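Local atomic coordinates of ATP-dependent helicase FUN30 (Saccharomyces cerevisiae S288c, PDB entry 5GN1), a protein that uses the energy of ATP hydrolysis to remodel nucleosomes, promotes DNA end resection at double-strand breaks and is required for heterochromatin organization. Residues K228-D233 and D246-D251. Residues are numbered along the deposited sequence; the frame is centred on the assembly and turned at random.
Sequences KFLRLD and DKFYED
Lys247, on the last turn of helix 241-250, lays its aliphatic chain across the side chain of Leu230 at about a right angle. Its CB lies 4.0 Å from Leu230 CD1, while further out its CD comes within 4.2 Å of Leu230 CD2, giving each methyl of the leucine a partner. Phe248 follows with the closest approach: Leu230 CD1 packs against the helix backbone, 3.6 Å from Phe248 N, and also lies 3.9 Å from Phe248 CB. With CG anti to the backbone N (chi1 -163°), the phenyl ring of Phe248 leaves the helix beside this methyl, which meets it obliquely; Lys204 makes a cation-pi contact with the same ring. At Asp251, where the chain leaves the helix, one water links the segments, donating to Asp251 OD2 (2.7 Å) and accepting from Lys228 NZ (2.7 Å). Lys228 also forms a salt bridge with Asp253. Strand 229-232, at the border of the parallel sheet, and the helix belong to a beta-alpha-beta unit completed by strand 256-260, in the C-terminal RecA-like lobe of this SNF2-family ATPase. On the strand side a single leucine carries the apolar packing, so van der Waals contact and a water bridge, probably aided by weak lysine-aspartate attraction, join these segments without a direct hydrogen bond.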
loop_
_atom_site.group_PDB
_atom_site.type_symbol
_atom_site.label_atom_id
_atom_site.label_comp_id
_atom_site.label_asym_id
_atom_site.label_seq_id
_atom_site.Cartn_x
_atom_site.Cartn_y
_atom_site.Cartn_z
ATOM N N LYS A 228 -1.203 12.660 15.345
ATOM C CA LYS A 228 -0.274 13.438 14.529
ATOM C C LYS A 228 0.805 12.539 13.931
ATOM O O LYS A 228 1.223 11.545 14.532
ATOM C CB LYS A 228 0.394 14.552 15.350
ATOM C CG LYS A 228 -0.555 15.603 15.928
ATOM C CD LYS A 228 0.215 16.583 16.846
ATOM C CE LYS A 228 -0.717 17.425 17.722
ATOM N NZ LYS A 228 0.040 18.258 18.740
ATOM N N PHE A 229 1.272 12.904 12.737
ATOM C CA PHE A 229 2.260 12.090 12.050
ATOM C C PHE A 229 3.130 12.983 11.178
ATOM O O PHE A 229 2.772 14.119 10.863
ATOM C CB PHE A 229 1.587 10.997 11.196
ATOM C CG PHE A 229 0.820 11.547 10.018
ATOM C CD1 PHE A 229 -0.503 11.946 10.163
ATOM C CD2 PHE A 229 1.437 11.694 8.782
ATOM C CE1 PHE A 229 -1.198 12.490 9.100
ATOM C CE2 PHE A 229 0.749 12.228 7.702
ATOM C CZ PHE A 229 -0.567 12.636 7.862
ATOM N N LEU A 230 4.292 12.455 10.797
ATOM C CA LEU A 230 5.141 13.015 9.756
ATOM C C LEU A 230 5.390 11.940 8.714
ATOM O O LEU A 230 5.166 10.745 8.960
ATOM C CB LEU A 230 6.482 13.512 10.315
ATOM C CG LEU A 230 6.389 14.605 11.383
ATOM C CD1 LEU A 230 7.635 14.580 12.278
ATOM C CD2 LEU A 230 6.202 15.983 10.737
ATOM N N ARG A 231 5.875 12.369 7.552
ATOM C CA ARG A 231 6.073 11.453 6.437
ATOM C C ARG A 231 7.375 11.753 5.713
ATOM O O ARG A 231 7.735 12.915 5.525
ATOM C CB ARG A 231 4.896 11.539 5.455
ATOM C CG ARG A 231 5.170 10.924 4.086
ATOM C CD ARG A 231 3.888 10.839 3.282
ATOM N NE ARG A 231 4.085 10.199 1.984
ATOM C CZ ARG A 231 3.085 9.861 1.175
ATOM N NH1 ARG A 231 1.836 10.105 1.546
ATOM N NH2 ARG A 231 3.331 9.299 -0.002
ATOM N N LEU A 232 8.075 10.693 5.306
ATOM C CA LEU A 232 9.330 10.799 4.571
ATOM C C LEU A 232 9.411 9.613 3.627
ATOM O O LEU A 232 9.418 8.463 4.082
ATOM C CB LEU A 232 10.548 10.823 5.521
ATOM C CG LEU A 232 11.959 11.125 4.973
ATOM C CD1 LEU A 232 12.889 11.435 6.128
ATOM C CD2 LEU A 232 12.559 9.986 4.135
ATOM N N ASP A 233 9.492 9.880 2.325
ATOM C CA ASP A 233 9.559 8.804 1.345
ATOM C C ASP A 233 10.623 9.157 0.309
ATOM O O ASP A 233 11.400 10.101 0.478
ATOM C CB ASP A 233 8.168 8.541 0.738
ATOM C CG ASP A 233 7.527 9.782 0.113
ATOM O OD1 ASP A 233 8.237 10.605 -0.485
ATOM O OD2 ASP A 233 6.293 9.941 0.224
ATOM N N ASP A 246 14.018 16.171 12.769
ATOM C CA ASP A 246 14.132 16.992 13.961
ATOM C C ASP A 246 12.766 17.182 14.563
ATOM O O ASP A 246 12.607 17.087 15.780
ATOM C CB ASP A 246 14.712 18.357 13.644
ATOM C CG ASP A 246 16.162 18.307 13.391
ATOM O OD1 ASP A 246 16.808 17.303 13.758
ATOM O OD2 ASP A 246 16.695 19.280 12.818
ATOM N N LYS A 247 11.767 17.461 13.731
ATOM C CA LYS A 247 10.464 17.635 14.341
ATOM C C LYS A 247 10.025 16.402 15.127
ATOM O O LYS A 247 9.401 16.511 16.182
ATOM C CB LYS A 247 9.477 17.945 13.255
ATOM C CG LYS A 247 8.450 18.996 13.538
ATOM C CD LYS A 247 7.926 19.475 12.203
ATOM C CE LYS A 247 6.639 20.275 12.310
ATOM N NZ LYS A 247 6.132 20.586 10.944
ATOM N N PHE A 248 10.360 15.229 14.605
ATOM C CA PHE A 248 9.989 13.969 15.238
ATOM C C PHE A 248 10.645 13.841 16.609
ATOM O O PHE A 248 10.020 13.385 17.567
ATOM C CB PHE A 248 10.383 12.787 14.352
ATOM C CG PHE A 248 9.705 11.499 14.722
ATOM C CD1 PHE A 248 8.331 11.449 14.897
ATOM C CD2 PHE A 248 10.439 10.338 14.896
ATOM C CE1 PHE A 248 7.704 10.266 15.238
ATOM C CE2 PHE A 248 9.818 9.152 15.237
ATOM C CZ PHE A 248 8.448 9.115 15.408
ATOM N N TYR A 249 11.907 14.245 16.694
ATOM C CA TYR A 249 12.651 14.179 17.948
ATOM C C TYR A 249 12.168 15.215 18.951
ATOM O O TYR A 249 12.153 14.951 20.155
ATOM C CB TYR A 249 14.145 14.386 17.690
ATOM C CG TYR A 249 14.890 13.136 17.312
ATOM C CD1 TYR A 249 15.431 12.309 18.286
ATOM C CD2 TYR A 249 15.053 12.780 15.974
ATOM C CE1 TYR A 249 16.125 11.156 17.939
ATOM C CE2 TYR A 249 15.726 11.633 15.614
ATOM C CZ TYR A 249 16.272 10.825 16.594
ATOM O OH TYR A 249 16.969 9.688 16.218
ATOM N N GLU A 250 11.800 16.408 18.476
ATOM C CA GLU A 250 11.567 17.544 19.370
ATOM C C GLU A 250 10.155 17.537 19.947
ATOM O O GLU A 250 9.954 17.935 21.104
ATOM C CB GLU A 250 11.837 18.854 18.612
ATOM C CG GLU A 250 11.907 20.122 19.477
ATOM C CD GLU A 250 10.534 20.724 19.761
ATOM O OE1 GLU A 250 9.571 20.436 19.014
ATOM O OE2 GLU A 250 10.417 21.476 20.747
ATOM N N ASP A 251 9.174 17.060 19.178
ATOM C CA ASP A 251 7.758 17.163 19.533
ATOM C C ASP A 251 7.275 15.825 20.099
ATOM O O ASP A 251 7.023 14.876 19.351
ATOM C CB ASP A 251 6.948 17.577 18.311
ATOM C CG ASP A 251 5.567 18.130 18.677
ATOM O OD1 ASP A 251 4.996 17.717 19.715
ATOM O OD2 ASP A 251 5.060 18.978 17.915
HETATM O O HOH W 1 2.378 19.182 17.627
#